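Local structure of 5' nucleotidase family protein (Staphylococcus aureus subsp. aureus, 4Q7F) at residues P92-Y97 against K120-R125; G105-H110 against S140-N145; I160-Q165 against F185-Q190. The protein belongs to the 5'-nucleotidase family and binds manganese and magnesium ions in a calcineurin-like phosphoesterase domain, which is followed by a family-specific C-terminal domain. All coordinates share one frame; numbering follows the deposited sequence. Where two conformers were deposited one is given.

Contact 1. Residues P92-Y97 against K120-R125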
loop_
_atom_site.group_PDB
_atom_site.type_symbol
_atom_site.label_atom_id
_atom_site.label_comp_id
_atom_site.label_asym_id
_atom_site.label_seq_id
_atom_site.Cartn_x
_atom_site.Cartn_y
_atom_site.Cartn_z
ATOM N N PRO A 92 14.727 3.867 -14.905
ATOM C CA PRO A 92 14.813 2.411 -15.118
ATOM C C PRO A 92 13.459 1.701 -15.019
ATOM O O PRO A 92 13.177 0.784 -15.784
ATOM C CB PRO A 92 15.786 1.954 -14.041
ATOM C CG PRO A 92 16.668 3.156 -13.786
ATOM C CD PRO A 92 15.792 4.368 -14.006
ATOM N N LEU A 93 12.626 2.139 -14.091
ATOM C CA LEU A 93 11.301 1.566 -13.929
ATOM C C LEU A 93 10.383 1.990 -15.076
ATOM O O LEU A 93 9.614 1.177 -15.605
ATOM C CB LEU A 93 10.701 2.037 -12.618
ATOM C CG LEU A 93 9.273 1.589 -12.359
ATOM C CD1 LEU A 93 9.214 0.079 -12.223
ATOM C CD2 LEU A 93 8.746 2.266 -11.101
ATOM N N VAL A 94 10.469 3.271 -15.451
ATOM C CA VAL A 94 9.647 3.823 -16.517
ATOM C C VAL A 94 9.960 3.091 -17.834
ATOM O O VAL A 94 9.054 2.784 -18.613
ATOM C CB VAL A 94 9.871 5.359 -16.670
ATOM C CG1 VAL A 94 9.290 5.885 -17.984
ATOM C CG2 VAL A 94 9.282 6.122 -15.502
ATOM N N ASP A 95 11.234 2.814 -18.072
ATOM C CA ASP A 95 11.645 2.062 -19.271
ATOM C C ASP A 95 10.892 0.720 -19.399
ATOM O O ASP A 95 10.477 0.341 -20.504
ATOM C CB ASP A 95 13.137 1.826 -19.284
ATOM C CG ASP A 95 13.918 3.088 -19.566
ATOM O OD1 ASP A 95 13.292 4.133 -19.832
ATOM O OD2 ASP A 95 15.154 3.032 -19.542
ATOM N N PHE A 96 10.723 0.001 -18.290
ATOM C CA PHE A 96 9.958 -1.238 -18.324
ATOM C C PHE A 96 8.544 -0.959 -18.806
ATOM O O PHE A 96 8.061 -1.634 -19.731
ATOM C CB PHE A 96 9.907 -1.954 -16.951
ATOM C CG PHE A 96 11.175 -2.683 -16.594
ATOM C CD1 PHE A 96 11.522 -3.846 -17.271
ATOM C CD2 PHE A 96 12.007 -2.231 -15.581
ATOM C CE1 PHE A 96 12.681 -4.531 -16.963
ATOM C CE2 PHE A 96 13.165 -2.918 -15.262
ATOM C CZ PHE A 96 13.507 -4.062 -15.946
ATOM N N TYR A 97 7.856 0.009 -18.199
ATOM C CA TYR A 97 6.482 0.289 -18.621
ATOM C C TYR A 97 6.419 0.745 -20.075
ATOM O O TYR A 97 5.543 0.330 -20.838
ATOM C CB TYR A 97 5.797 1.300 -17.710
ATOM C CG TYR A 97 5.230 0.700 -16.455
ATOM C CD1 TYR A 97 5.999 0.528 -15.322
ATOM C CD2 TYR A 97 3.909 0.277 -16.420
ATOM C CE1 TYR A 97 5.457 -0.045 -14.173
ATOM C CE2 TYR A 97 3.373 -0.300 -15.297
ATOM C CZ TYR A 97 4.144 -0.454 -14.178
ATOM O OH TYR A 97 3.555 -1.028 -13.074
ATOM N N LYS A 120 5.798 13.967 -10.806
ATOM C CA LYS A 120 5.615 14.747 -12.026
ATOM C C LYS A 120 6.635 14.350 -13.093
ATOM O O LYS A 120 6.272 14.176 -14.266
ATOM C CB LYS A 120 5.679 16.253 -11.754
ATOM C CG LYS A 120 4.508 16.815 -10.944
ATOM C CD LYS A 120 4.583 18.332 -10.902
ATOM C CE LYS A 120 3.413 18.949 -10.158
ATOM N NZ LYS A 120 3.560 20.433 -10.024
ATOM N N ASP A 121 7.907 14.235 -12.701
ATOM C CA ASP A 121 8.969 13.801 -13.626
ATOM C C ASP A 121 8.645 12.410 -14.224
ATOM O O ASP A 121 8.878 12.144 -15.411
ATOM C CB ASP A 121 10.305 13.736 -12.897
ATOM C CG ASP A 121 11.417 13.237 -13.775
ATOM O OD1 ASP A 121 11.772 13.945 -14.739
ATOM O OD2 ASP A 121 11.950 12.123 -13.501
ATOM N N THR A 122 8.140 11.519 -13.376
ATOM C CA THR A 122 7.750 10.182 -13.791
ATOM C C THR A 122 6.644 10.251 -14.863
ATOM O O THR A 122 6.777 9.663 -15.977
ATOM C CB THR A 122 7.315 9.344 -12.560
ATOM O OG1 THR A 122 8.455 9.120 -11.724
ATOM C CG2 THR A 122 6.749 8.011 -12.956
ATOM N N LEU A 123 5.595 11.028 -14.595
ATOM C CA LEU A 123 4.500 11.121 -15.552
ATOM C C LEU A 123 4.938 11.621 -16.919
ATOM O O LEU A 123 4.410 11.170 -17.933
ATOM C CB LEU A 123 3.350 11.984 -15.035
ATOM C CG LEU A 123 2.729 11.513 -13.705
ATOM C CD1 LEU A 123 1.519 12.358 -13.329
ATOM C CD2 LEU A 123 2.355 10.062 -13.781
ATOM N N ARG A 124 5.889 12.555 -16.956
ATOM C CA ARG A 124 6.338 13.084 -18.246
ATOM C C ARG A 124 7.294 12.133 -18.975
ATOM O O ARG A 124 7.459 12.242 -20.179
ATOM C CB ARG A 124 6.901 14.521 -18.133
ATOM C CG ARG A 124 8.056 14.754 -17.175
ATOM C CD ARG A 124 8.521 16.222 -17.216
ATOM N NE ARG A 124 9.480 16.516 -16.145
ATOM C CZ ARG A 124 9.181 17.044 -14.954
ATOM N NH1 ARG A 124 10.148 17.233 -14.065
ATOM N NH2 ARG A 124 7.933 17.385 -14.633
ATOM N N ARG A 125 7.907 11.206 -18.245
ATOM C CA ARG A 125 8.809 10.219 -18.840
ATOM C C ARG A 125 8.008 9.014 -19.458
ATOM O O ARG A 125 8.489 8.344 -20.368
ATOM C CB ARG A 125 9.823 9.694 -17.814
ATOM C CG ARG A 125 10.928 10.671 -17.423
ATOM C CD ARG A 125 11.808 10.074 -16.311
ATOM N NE ARG A 125 12.885 10.977 -15.868
ATOM C CZ ARG A 125 14.056 11.144 -16.488
ATOM N NH1 ARG A 125 14.338 10.496 -17.612
ATOM N NH2 ARG A 125 14.954 11.985 -15.988
#

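Contact 2. Residues G105-H110 against S140-N145. With MG (magnesium ion), chain B; 3D1 ((2R,3S,5R)-5-(6-amino-9H-purin-9-yl)-tetrahydro-2-(hydroxymethyl)furan-3-ol), chain D.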
loop_
_atom_site.group_PDB
_atom_site.type_symbol
_atom_site.label_atom_id
_atom_site.label_comp_id
_atom_site.label_asym_id
_atom_site.label_seq_id
_atom_site.Cartn_x
_atom_site.Cartn_y
_atom_site.Cartn_z
ATOM N N GLY A 105 -3.082 4.645 -17.604
ATOM C CA GLY A 105 -3.040 4.275 -16.190
ATOM C C GLY A 105 -3.691 5.285 -15.279
ATOM O O GLY A 105 -4.285 6.283 -15.736
ATOM N N THR A 106 -3.608 4.992 -13.980
ATOM C CA THR A 106 -4.135 5.821 -12.938
ATOM C C THR A 106 -3.082 5.999 -11.822
ATOM O O THR A 106 -2.032 5.311 -11.797
ATOM C CB THR A 106 -5.388 5.188 -12.290
ATOM O OG1 THR A 106 -5.045 3.932 -11.709
ATOM C CG2 THR A 106 -6.491 5.007 -13.321
ATOM N N LEU A 107 -3.385 6.904 -10.898
ATOM C CA LEU A 107 -2.517 7.192 -9.781
ATOM C C LEU A 107 -3.007 6.507 -8.549
ATOM O O LEU A 107 -4.204 6.531 -8.244
ATOM C CB LEU A 107 -2.492 8.691 -9.477
ATOM C CG LEU A 107 -1.862 9.642 -10.474
ATOM C CD1 LEU A 107 -2.118 11.057 -10.010
ATOM C CD2 LEU A 107 -0.372 9.363 -10.625
ATOM N N GLY A 108 -2.065 5.879 -7.850
ATOM C CA GLY A 108 -2.329 5.267 -6.561
ATOM C C GLY A 108 -1.725 6.165 -5.490
ATOM O O GLY A 108 -0.975 7.094 -5.803
ATOM N N ASN A 109 -2.060 5.916 -4.217
ATOM C CA ASN A 109 -1.527 6.734 -3.154
ATOM C C ASN A 109 -0.007 6.712 -3.019
ATOM O O ASN A 109 0.595 7.723 -2.656
ATOM C CB ASN A 109 -2.162 6.380 -1.792
ATOM C CG ASN A 109 -1.989 4.918 -1.427
ATOM O OD1 ASN A 109 -2.557 4.035 -2.074
ATOM N ND2 ASN A 109 -1.261 4.661 -0.348
ATOM N N HIS A 110 0.607 5.568 -3.280
ATOM C CA HIS A 110 2.061 5.421 -3.173
ATOM C C HIS A 110 2.853 6.155 -4.237
ATOM O O HIS A 110 4.071 6.302 -4.118
ATOM C CB HIS A 110 2.444 3.932 -3.042
ATOM C CG HIS A 110 1.926 3.313 -1.788
ATOM N ND1 HIS A 110 2.510 3.544 -0.563
ATOM C CD2 HIS A 110 0.847 2.528 -1.547
ATOM C CE1 HIS A 110 1.832 2.907 0.375
ATOM N NE2 HIS A 110 0.802 2.305 -0.193
ATOM N N SER A 140 -6.767 23.088 -11.165
ATOM C CA SER A 140 -6.947 22.138 -12.260
ATOM C C SER A 140 -6.435 20.762 -11.807
ATOM O O SER A 140 -5.859 20.638 -10.725
ATOM C CB SER A 140 -6.236 22.603 -13.536
ATOM O OG SER A 140 -4.830 22.545 -13.385
ATOM N N THR A 141 -6.677 19.741 -12.616
ATOM C CA THR A 141 -6.235 18.396 -12.280
ATOM C C THR A 141 -4.707 18.317 -12.284
ATOM O O THR A 141 -4.046 18.974 -13.078
ATOM C CB THR A 141 -6.827 17.335 -13.230
ATOM O OG1 THR A 141 -6.512 17.675 -14.593
ATOM C CG2 THR A 141 -8.353 17.247 -13.060
ATOM N N LEU A 142 -4.166 17.553 -11.346
ATOM C CA LEU A 142 -2.725 17.324 -11.262
ATOM C C LEU A 142 -2.255 16.741 -12.591
ATOM O O LEU A 142 -1.278 17.210 -13.165
ATOM C CB LEU A 142 -2.407 16.373 -10.108
ATOM C CG LEU A 142 -0.999 15.775 -10.057
ATOM C CD1 LEU A 142 0.089 16.836 -9.996
ATOM C CD2 LEU A 142 -0.898 14.821 -8.879
ATOM N N THR A 143 -2.966 15.715 -13.068
ATOM C CA THR A 143 -2.665 15.081 -14.367
ATOM C C THR A 143 -3.259 15.898 -15.499
ATOM O O THR A 143 -4.200 16.679 -15.291
ATOM C CB THR A 143 -3.205 13.635 -14.471
ATOM O OG1 THR A 143 -4.616 13.586 -14.175
ATOM C CG2 THR A 143 -2.477 12.730 -13.515
ATOM N N ASP A 144 -2.694 15.746 -16.694
ATOM C CA ASP A 144 -3.206 16.456 -17.860
ATOM C C ASP A 144 -4.696 16.195 -18.050
ATOM O O ASP A 144 -5.455 17.109 -18.333
ATOM C CB ASP A 144 -2.455 16.045 -19.135
ATOM C CG ASP A 144 -1.002 16.495 -19.137
ATOM O OD1 ASP A 144 -0.640 17.359 -18.327
ATOM O OD2 ASP A 144 -0.217 15.989 -19.957
ATOM N N ASN A 145 -5.113 14.946 -17.912
ATOM C CA ASN A 145 -6.515 14.598 -18.090
ATOM C C ASN A 145 -7.001 13.591 -17.082
ATOM O O ASN A 145 -6.218 12.904 -16.434
ATOM C CB ASN A 145 -6.740 14.019 -19.478
ATOM C CG ASN A 145 -6.710 15.067 -20.570
ATOM O OD1 ASN A 145 -7.634 15.858 -20.707
ATOM N ND2 ASN A 145 -5.673 15.041 -21.378
HETATM MG MG MG B . -2.942 1.924 -2.776
HETATM O "O5'" 3D1 D . -4.584 1.944 3.388
HETATM C "C5'" 3D1 D . -3.256 2.143 3.864
HETATM C "C4'" 3D1 D . -2.272 2.171 2.707
HETATM O "O4'" 3D1 D . -1.040 2.637 3.237
HETATM C "C1'" 3D1 D . -0.041 1.613 3.240
HETATM N N9 3D1 D . 0.706 1.661 4.527
HETATM C C4 3D1 D . 1.737 2.475 4.704
HETATM N N3 3D1 D . 2.357 3.381 3.914
HETATM C C2 3D1 D . 3.409 4.082 4.376
HETATM N N1 3D1 D . 3.894 3.937 5.639
HETATM C C6 3D1 D . 3.363 3.066 6.528
HETATM N N6 3D1 D . 3.878 2.955 7.783
HETATM C C5 3D1 D . 2.197 2.270 6.088
HETATM N N7 3D1 D . 1.394 1.326 6.620
HETATM C C8 3D1 D . 0.486 0.970 5.676
HETATM C "C2'" 3D1 D . -0.756 0.308 2.916
HETATM C "C3'" 3D1 D . -1.927 0.818 2.097
HETATM O "O3'" 3D1 D . -1.489 0.989 0.732
HETATM O O HOH W 1 -2.516 -0.019 -1.585
#

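Contact 3. Residues I160-Q165 against F185-Q190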
loop_
_atom_site.group_PDB
_atom_site.type_symbol
_atom_site.label_atom_id
_atom_site.label_comp_id
_atom_site.label_asym_id
_atom_site.label_seq_id
_atom_site.Cartn_x
_atom_site.Cartn_y
_atom_site.Cartn_z
ATOM N N ILE A 160 -12.728 6.968 -17.231
ATOM C CA ILE A 160 -12.450 7.955 -16.217
ATOM C C ILE A 160 -11.561 7.334 -15.146
ATOM O O ILE A 160 -11.848 6.241 -14.660
ATOM C CB ILE A 160 -13.737 8.544 -15.591
ATOM C CG1 ILE A 160 -13.367 9.608 -14.555
ATOM C CG2 ILE A 160 -14.599 7.463 -14.947
ATOM C CD1 ILE A 160 -14.563 10.408 -14.049
ATOM N N GLY A 161 -10.474 8.038 -14.815
ATOM C CA GLY A 161 -9.525 7.621 -13.786
ATOM C C GLY A 161 -9.771 8.358 -12.476
ATOM O O GLY A 161 -9.928 9.578 -12.442
ATOM N N LEU A 162 -9.805 7.603 -11.393
ATOM C CA LEU A 162 -10.072 8.136 -10.069
ATOM C C LEU A 162 -9.155 7.506 -9.059
ATOM O O LEU A 162 -8.710 6.362 -9.235
ATOM C CB LEU A 162 -11.518 7.853 -9.682
ATOM C CG LEU A 162 -12.547 8.613 -10.513
ATOM C CD1 LEU A 162 -13.942 7.999 -10.428
ATOM C CD2 LEU A 162 -12.544 10.080 -10.118
ATOM N N THR A 163 -8.891 8.253 -7.988
ATOM C CA THR A 163 -7.983 7.814 -6.943
ATOM C C THR A 163 -8.597 7.998 -5.542
ATOM O O THR A 163 -9.342 8.945 -5.279
ATOM C CB THR A 163 -6.666 8.621 -7.030
ATOM O OG1 THR A 163 -6.042 8.429 -8.320
ATOM C CG2 THR A 163 -5.703 8.190 -5.948
ATOM N N THR A 164 -8.308 7.072 -4.654
ATOM C CA THR A 164 -8.772 7.207 -3.242
ATOM C C THR A 164 -8.482 8.622 -2.695
ATOM O O THR A 164 -7.358 9.153 -2.801
ATOM C CB THR A 164 -8.147 6.128 -2.345
ATOM O OG1 THR A 164 -8.562 6.322 -0.966
ATOM C CG2 THR A 164 -6.621 6.165 -2.437
ATOM N N GLN A 165 -9.506 9.234 -2.109
ATOM C CA GLN A 165 -9.386 10.583 -1.564
ATOM C C GLN A 165 -8.627 10.623 -0.239
ATOM O O GLN A 165 -8.256 11.692 0.205
ATOM C CB GLN A 165 -10.783 11.171 -1.309
ATOM C CG GLN A 165 -11.553 10.474 -0.184
ATOM C CD GLN A 165 -13.000 10.913 -0.096
ATOM O OE1 GLN A 165 -13.305 12.084 -0.225
ATOM N NE2 GLN A 165 -13.899 9.968 0.145
ATOM N N PHE A 185 -16.614 9.307 -5.518
ATOM C CA PHE A 185 -18.044 9.189 -5.766
ATOM C C PHE A 185 -18.603 10.475 -6.364
ATOM O O PHE A 185 -19.374 10.438 -7.336
ATOM C CB PHE A 185 -18.792 8.895 -4.460
ATOM C CG PHE A 185 -20.285 8.808 -4.624
ATOM C CD1 PHE A 185 -21.047 9.955 -4.737
ATOM C CD2 PHE A 185 -20.923 7.582 -4.663
ATOM C CE1 PHE A 185 -22.419 9.883 -4.899
ATOM C CE2 PHE A 185 -22.297 7.502 -4.811
ATOM C CZ PHE A 185 -23.046 8.655 -4.932
ATOM N N GLU A 186 -18.240 11.610 -5.767
ATOM C CA GLU A 186 -18.760 12.912 -6.214
ATOM C C GLU A 186 -18.284 13.284 -7.610
ATOM O O GLU A 186 -19.063 13.782 -8.416
ATOM C CB GLU A 186 -18.392 14.024 -5.239
ATOM C CG GLU A 186 -19.002 13.860 -3.857
ATOM C CD GLU A 186 -18.630 14.987 -2.916
ATOM O OE1 GLU A 186 -18.112 16.028 -3.391
ATOM O OE2 GLU A 186 -18.865 14.826 -1.701
ATOM N N ILE A 187 -17.008 13.058 -7.892
ATOM C CA ILE A 187 -16.483 13.381 -9.219
ATOM C C ILE A 187 -17.124 12.470 -10.274
ATOM O O ILE A 187 -17.457 12.920 -11.376
ATOM C CB ILE A 187 -14.949 13.318 -9.253
ATOM C CG1 ILE A 187 -14.362 14.361 -8.300
ATOM C CG2 ILE A 187 -14.427 13.541 -10.665
ATOM C CD1 ILE A 187 -14.841 15.786 -8.530
ATOM N N LEU A 188 -17.294 11.194 -9.942
ATOM C CA LEU A 188 -17.934 10.269 -10.858
ATOM C C LEU A 188 -19.355 10.741 -11.134
ATOM O O LEU A 188 -19.761 10.858 -12.291
ATOM C CB LEU A 188 -17.958 8.835 -10.298
ATOM C CG LEU A 188 -18.680 7.793 -11.172
ATOM C CD1 LEU A 188 -18.060 7.712 -12.554
ATOM C CD2 LEU A 188 -18.637 6.436 -10.494
ATOM N N GLN A 189 -20.096 11.009 -10.060
ATOM C CA GLN A 189 -21.473 11.471 -10.148
ATOM C C GLN A 189 -21.624 12.685 -11.056
ATOM O O GLN A 189 -22.591 12.799 -11.813
ATOM C CB GLN A 189 -21.987 11.840 -8.758
ATOM C CG GLN A 189 -23.436 12.306 -8.758
ATOM C CD GLN A 189 -23.947 12.589 -7.368
ATOM O OE1 GLN A 189 -25.013 12.129 -6.992
ATOM N NE2 GLN A 189 -23.174 13.329 -6.588
ATOM N N GLN A 190 -20.664 13.591 -10.965
ATOM C CA GLN A 190 -20.693 14.811 -11.749
ATOM C C GLN A 190 -20.326 14.575 -13.222
ATOM O O GLN A 190 -20.896 15.205 -14.097
ATOM C CB GLN A 190 -19.792 15.852 -11.087
ATOM C CG GLN A 190 -20.320 16.257 -9.709
ATOM C CD GLN A 190 -19.298 16.979 -8.854
ATOM O OE1 GLN A 190 -18.311 17.511 -9.360
ATOM N NE2 GLN A 190 -19.536 17.008 -7.545
#

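Contact 1. Residues P92-Y97 against K120-R125
Val94 carries this helix-to-helix contact, dividing its two methyl groups between Arg125 and Thr122. It illustrates how a single branched side chain can meet two residues of a neighbouring helix at once, one with each methyl, when the backbones come close at one point; the CA atoms of Val94 and Arg125 lie 6.9 Å apart.

Each branch of the valine has its own task. With CG1 anti to the backbone N (chi1 166°), that methyl presses on the last turn of helix 116-125, where it lies 3.5 Å from Arg125 O. The same CG1 approaches the CB of Arg125 at 3.8 Å, so the arginine takes part through its backbone and the root of its side chain. The other methyl, CG2, meets CG2 of Thr122 at 4.1 Å, the two side chains running at a slant to one another.

The polar ends turn to other partners. Arg125 CG stands anti to its own carbonyl carbon (chi1 -73°), which carries the extended chain off the valine and back along its own helix. There NE donates to Asp121 OD2 at 2.8 Å. OD2 lies in the guanidinium plane, and NE reaches it from the syn side of the carboxylate, 28° out of the carboxylate plane. This salt bridge would fix the arginine's course. Thr122 OG1 bonds to Ser90 OG and Tyr118 O, while CG2, anti to the backbone N, faces the valine, and Arg125 O is gripped by Asn98 ND2, one turn after Val94.

Helix 91-99 is packed on several fronts besides helix 116-125: its Leu93 and Phe96 lean on helix 78-85, Phe96 also touches helices 48-59 and 304-317, and Tyr97 OH bonds to Asp69 at the end of strand 65-69.

Contact 2. Residues G105-H110 against S140-N145
The imidazole of His110 takes the side-chain amide of Asn109 on one face, with ND2 3.1 Å above its plane and displaced toward the rim, and meets 3D1 at its edge. Both residues belong to the Gly-Asn-His signature of calcineurin-like metallophosphoesterases, Gly108 to His110 here. At the ring edge C1' of 3D1 lies in plane, and His110 NE2 shares a hydrogen bond of 2.8 Å with its O3'. The bond is fairly straight, at 162°, and either atom could be the donor. The other ring nitrogen, ND1, bonds to Asn113 OD1. The imidazole thus has two bonds, one to the protein and one to 3D1, which would restrain the ring's rotation.

Asn109 turns its amide oxygen to the magnesium ion, OD1 binding at 2.3 Å alongside Asp72, His207 and His247. A water completes the link between metal and 3D1: it lies 2.3 Å from the magnesium ion and 2.7 Å from O3'.

Behind the metal site the same loop is backed by apolar packing. Leu107 sends CD1 tip to tip against CG2 of Thr143, 3.9 Å away, while Leu142 CD2 comes in across it at about a right angle. Leu119 of helix 116-125 and Val130 also border Leu107, burying the leucine two residues from a metal ligand.

The opposing segment 140-145 is braced by its own threonines. Thr143 OG1 donates to Asn145 O from above the carbonyl plane, and Thr141 OG1 donates to Thr143 O at 2.6 Å, approaching almost end-on to the carbonyl.

Contact 3. Residues I160-Q165 against F185-Q190
Leu162 and Ile160 face Ile187 and Leu188 across the strand-helix interface of a beta-alpha-beta crossover. Strand 155-163 and its parallel neighbour 201-207 are joined through helix 184-198, which lies against the sheet. The strand and helix segments run nearly antiparallel, at 162°, with axes 9.4 Å apart at their closest, a spacing filled by aliphatic side chains.

The contacts across this interface are apolar. Leu162 carries two of them by forking. Its CD2 touches CG2 of Ile187 at 4.0 Å, the side chains meeting at a slant, and its CD1 rests on CB of Leu188 at 4.1 Å, where the side chains stand about perpendicular. The isoleucine offers CG2 because that branch lies anti to the backbone N, while CG1 sits beside the N (chi1 -63°) and leads the end of the chain away from the strand. Leu188 reaches back toward the earlier residue of the strand, its CD1 meeting Ile160 CG2 at 4.2 Å. Ile160 and Leu162, two residues apart, present their side chains on the same face of the strand, so that Leu188 touches both. Met232 of helix 229-236 adjoins Leu162 and Leu188, and Val204 adjoins Ile160 and Leu188, continuing the packing into the next strand.

The backbone bonds of strand and helix are made on each side of the interface. Ile160 pairs with Val203 and Cys205, and Leu162 with Cys205, stitching the strand into the sheet. Inside the helix, Gln189 N donates to Phe185 O at 2.9 Å.

A polar side chain takes over where the strand ends. The loop that follows approaches Glu226, a residue lining the 3D1 pocket, and is tied there by Thr164 OG1, bonded to the backbone O of Glu226.

The three contacts form a layered path through the calcineurin-like phosphoesterase domain, with contact 2 in the middle: its centre is about 14 Å from that of contact 1 and 11 Å from that of contact 3, whose own centres are 24 Å apart. Contacts 1 and 2 interleave along the chain, and contact 3 follows both. Helix 116-125 joins the first pair, Leu123 touching both Thr143 and Leu107. The second pair meets through a probable hydrogen bond of 2.6 Å between Leu107 O and Thr163 OG1. The loop 105-110 thus runs between helix 116-125 and strand 155-163 of the six-stranded sheet, with its Asn109-His110 end at the magnesium ion and 3D1.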